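Local coordinates for protein putative modification methylase (Thermus thermophilus, PDB 2ZIE) that probably methylates cytosine at N4 in DNA, taking the methyl group from S-adenosyl-L-methionine, at residues D118-C123 / Y169-R174. Numbering follows the deposited sequence.
Sequences DIQVRC and YILMQR
Residues 118-123 of helix 115-125 run almost parallel to residues 169-174 of strand 167-174, with 4° between their N-to-C directions and 9.6 Å between their axes at closest approach, and Gln-120 and Cys-123 come level with Leu-171 and Gln-173. This is the helix-on-sheet packing of an alpha/beta fold, here in the Rossmann-like methyltransferase domain: the strand runs antiparallel between strands 91-102 and 129-137, and the helix covers one face of that sheet. Leu-171 and Gln-173, two residues apart on the strand, both project toward the helix, whereas Met-172 points away and packs on Phe-232 of helix 222-232.

The two methyls of Leu-171 lean on successive residues of the helix. CD1 lies 3.8 Å from CB of Ile-119 and equally near its CG2, while CD2 makes the closer approach to the next helical residue, packing 3.5 Å from CG of Gln-120. Because chi1 of Ile-119 (-64°) sets CG1 beside the backbone N, the CG2 branch is the one that faces Leu-171. Beyond CG the chain of Gln-120 is extended, and its aliphatic part passes across the leucine to carry the amide to Asn-130, whose OD1 accepts a hydrogen bond from NE2. At the following pair, Cys-123 rests on Gln-173, SG 3.9 Å from CG; the glutamine chain is bent at chi2 (-60°), which folds its end back beside the cysteine. Trp-80 of helix 64-86 touches both Ile-119 and Cys-123, and on another side His-116 of the second subunit packs against Gln-120, placing the helix between sheet, neighbouring helix and dimer partner.

No direct hydrogen bond joins the two segments, but a water bridges them: it accepts a bond of 2.8 Å from the backbone N of Met-172 and a weak one of 3.3 Å from NE2 of Gln-120.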
loop_
_atom_site.group_PDB
_atom_site.type_symbol
_atom_site.label_atom_id
_atom_site.label_comp_id
_atom_site.label_asym_id
_atom_site.label_seq_id
_atom_site.Cartn_x
_atom_site.Cartn_y
_atom_site.Cartn_z
ATOM N N ASP A 118 8.111 -0.770 -0.219
ATOM C CA ASP A 118 9.536 -0.621 -0.005
ATOM C C ASP A 118 9.991 0.812 -0.053
ATOM O O ASP A 118 10.831 1.215 0.746
ATOM C CB ASP A 118 10.317 -1.452 -1.014
ATOM C CG ASP A 118 10.428 -2.891 -0.588
ATOM O OD1 ASP A 118 11.003 -3.125 0.494
ATOM O OD2 ASP A 118 9.935 -3.776 -1.318
ATOM N N ILE A 119 9.440 1.589 -0.981
ATOM C CA ILE A 119 9.816 2.989 -1.068
ATOM C C ILE A 119 9.349 3.726 0.189
ATOM O O ILE A 119 10.082 4.550 0.735
ATOM C CB ILE A 119 9.218 3.645 -2.309
ATOM C CG1 ILE A 119 9.801 2.991 -3.557
ATOM C CG2 ILE A 119 9.519 5.136 -2.311
ATOM C CD1 ILE A 119 9.219 3.509 -4.840
ATOM N N GLN A 120 8.148 3.404 0.666
ATOM C CA GLN A 120 7.611 4.059 1.856
ATOM C C GLN A 120 8.516 3.869 3.058
ATOM O O GLN A 120 8.880 4.838 3.731
ATOM C CB GLN A 120 6.217 3.526 2.200
ATOM C CG GLN A 120 5.086 4.253 1.503
ATOM C CD GLN A 120 3.714 3.838 2.010
ATOM O OE1 GLN A 120 3.309 2.692 1.871
ATOM N NE2 GLN A 120 2.996 4.780 2.598
ATOM N N VAL A 121 8.866 2.612 3.322
ATOM C CA VAL A 121 9.714 2.268 4.446
ATOM C C VAL A 121 11.096 2.900 4.319
ATOM O O VAL A 121 11.595 3.520 5.256
ATOM C CB VAL A 121 9.863 0.756 4.559
ATOM C CG1 VAL A 121 10.834 0.419 5.677
ATOM C CG2 VAL A 121 8.506 0.122 4.828
ATOM N N ARG A 122 11.712 2.764 3.155
ATOM C CA ARG A 122 13.031 3.337 2.968
ATOM C C ARG A 122 13.024 4.861 3.110
ATOM O O ARG A 122 14.032 5.456 3.482
ATOM C CB ARG A 122 13.602 2.885 1.618
ATOM C CG ARG A 122 13.848 1.365 1.595
ATOM C CD ARG A 122 13.947 0.797 0.196
ATOM N NE ARG A 122 15.320 0.804 -0.276
ATOM C CZ ARG A 122 16.229 -0.115 0.037
ATOM N NH1 ARG A 122 15.914 -1.132 0.824
ATOM N NH2 ARG A 122 17.454 -0.005 -0.440
ATOM N N CYS A 123 11.891 5.498 2.839
ATOM C CA CYS A 123 11.814 6.946 2.973
ATOM C C CYS A 123 11.787 7.358 4.437
ATOM O O CYS A 123 12.202 8.464 4.794
ATOM C CB CYS A 123 10.579 7.493 2.263
ATOM S SG CYS A 123 10.839 7.756 0.523
ATOM N N TYR A 169 0.076 3.299 -6.683
ATOM C CA TYR A 169 0.058 4.071 -5.453
ATOM C C TYR A 169 0.654 5.446 -5.667
ATOM O O TYR A 169 1.652 5.592 -6.376
ATOM C CB TYR A 169 0.846 3.352 -4.359
ATOM C CG TYR A 169 0.431 1.919 -4.139
ATOM C CD1 TYR A 169 0.765 0.925 -5.061
ATOM C CD2 TYR A 169 -0.311 1.553 -3.023
ATOM C CE1 TYR A 169 0.368 -0.400 -4.876
ATOM C CE2 TYR A 169 -0.720 0.227 -2.831
ATOM C CZ TYR A 169 -0.377 -0.740 -3.762
ATOM O OH TYR A 169 -0.790 -2.042 -3.585
ATOM N N ILE A 170 0.022 6.466 -5.091
ATOM C CA ILE A 170 0.570 7.812 -5.183
ATOM C C ILE A 170 1.132 8.065 -3.785
ATOM O O ILE A 170 0.415 8.480 -2.877
ATOM C CB ILE A 170 -0.499 8.861 -5.522
ATOM C CG1 ILE A 170 -1.076 8.576 -6.910
ATOM C CG2 ILE A 170 0.122 10.255 -5.512
ATOM C CD1 ILE A 170 -2.131 9.567 -7.349
ATOM N N LEU A 171 2.415 7.772 -3.611
ATOM C CA LEU A 171 3.057 7.938 -2.321
ATOM C C LEU A 171 3.272 9.395 -1.986
ATOM O O LEU A 171 3.544 10.216 -2.858
ATOM C CB LEU A 171 4.393 7.194 -2.292
ATOM C CG LEU A 171 4.292 5.678 -2.446
ATOM C CD1 LEU A 171 5.677 5.048 -2.270
ATOM C CD2 LEU A 171 3.311 5.129 -1.413
HETATM N N MSE A 172 3.161 9.702 -0.702
HETATM C CA MSE A 172 3.326 11.059 -0.235
HETATM C C MSE A 172 4.272 11.140 0.954
HETATM O O MSE A 172 3.959 10.669 2.048
HETATM C CB MSE A 172 1.978 11.616 0.159
HETATM C CG MSE A 172 1.782 12.981 -0.367
HETATM SE SE MSE A 172 0.325 12.959 -1.669
HETATM C CE MSE A 172 -1.071 13.554 -0.360
ATOM N N GLN A 173 5.419 11.770 0.742
ATOM C CA GLN A 173 6.422 11.886 1.788
ATOM C C GLN A 173 6.705 13.341 2.057
ATOM O O GLN A 173 7.104 14.095 1.170
ATOM C CB GLN A 173 7.696 11.156 1.362
ATOM C CG GLN A 173 7.451 9.711 0.979
ATOM C CD GLN A 173 6.865 8.911 2.120
ATOM O OE1 GLN A 173 5.877 8.198 1.948
ATOM N NE2 GLN A 173 7.472 9.022 3.296
ATOM N N ARG A 174 6.505 13.732 3.303
ATOM C CA ARG A 174 6.691 15.113 3.685
ATOM C C ARG A 174 7.961 15.383 4.475
ATOM O O ARG A 174 8.374 14.584 5.308
ATOM C CB ARG A 174 5.469 15.554 4.492
ATOM C CG ARG A 174 5.490 16.979 4.972
ATOM C CD ARG A 174 4.169 17.320 5.623
ATOM N NE ARG A 174 4.093 18.749 5.897
ATOM C CZ ARG A 174 4.688 19.353 6.923
ATOM N NH1 ARG A 174 5.408 18.649 7.796
ATOM N NH2 ARG A 174 4.582 20.671 7.063
HETATM O O HOH W 1 2.441 7.711 1.150
#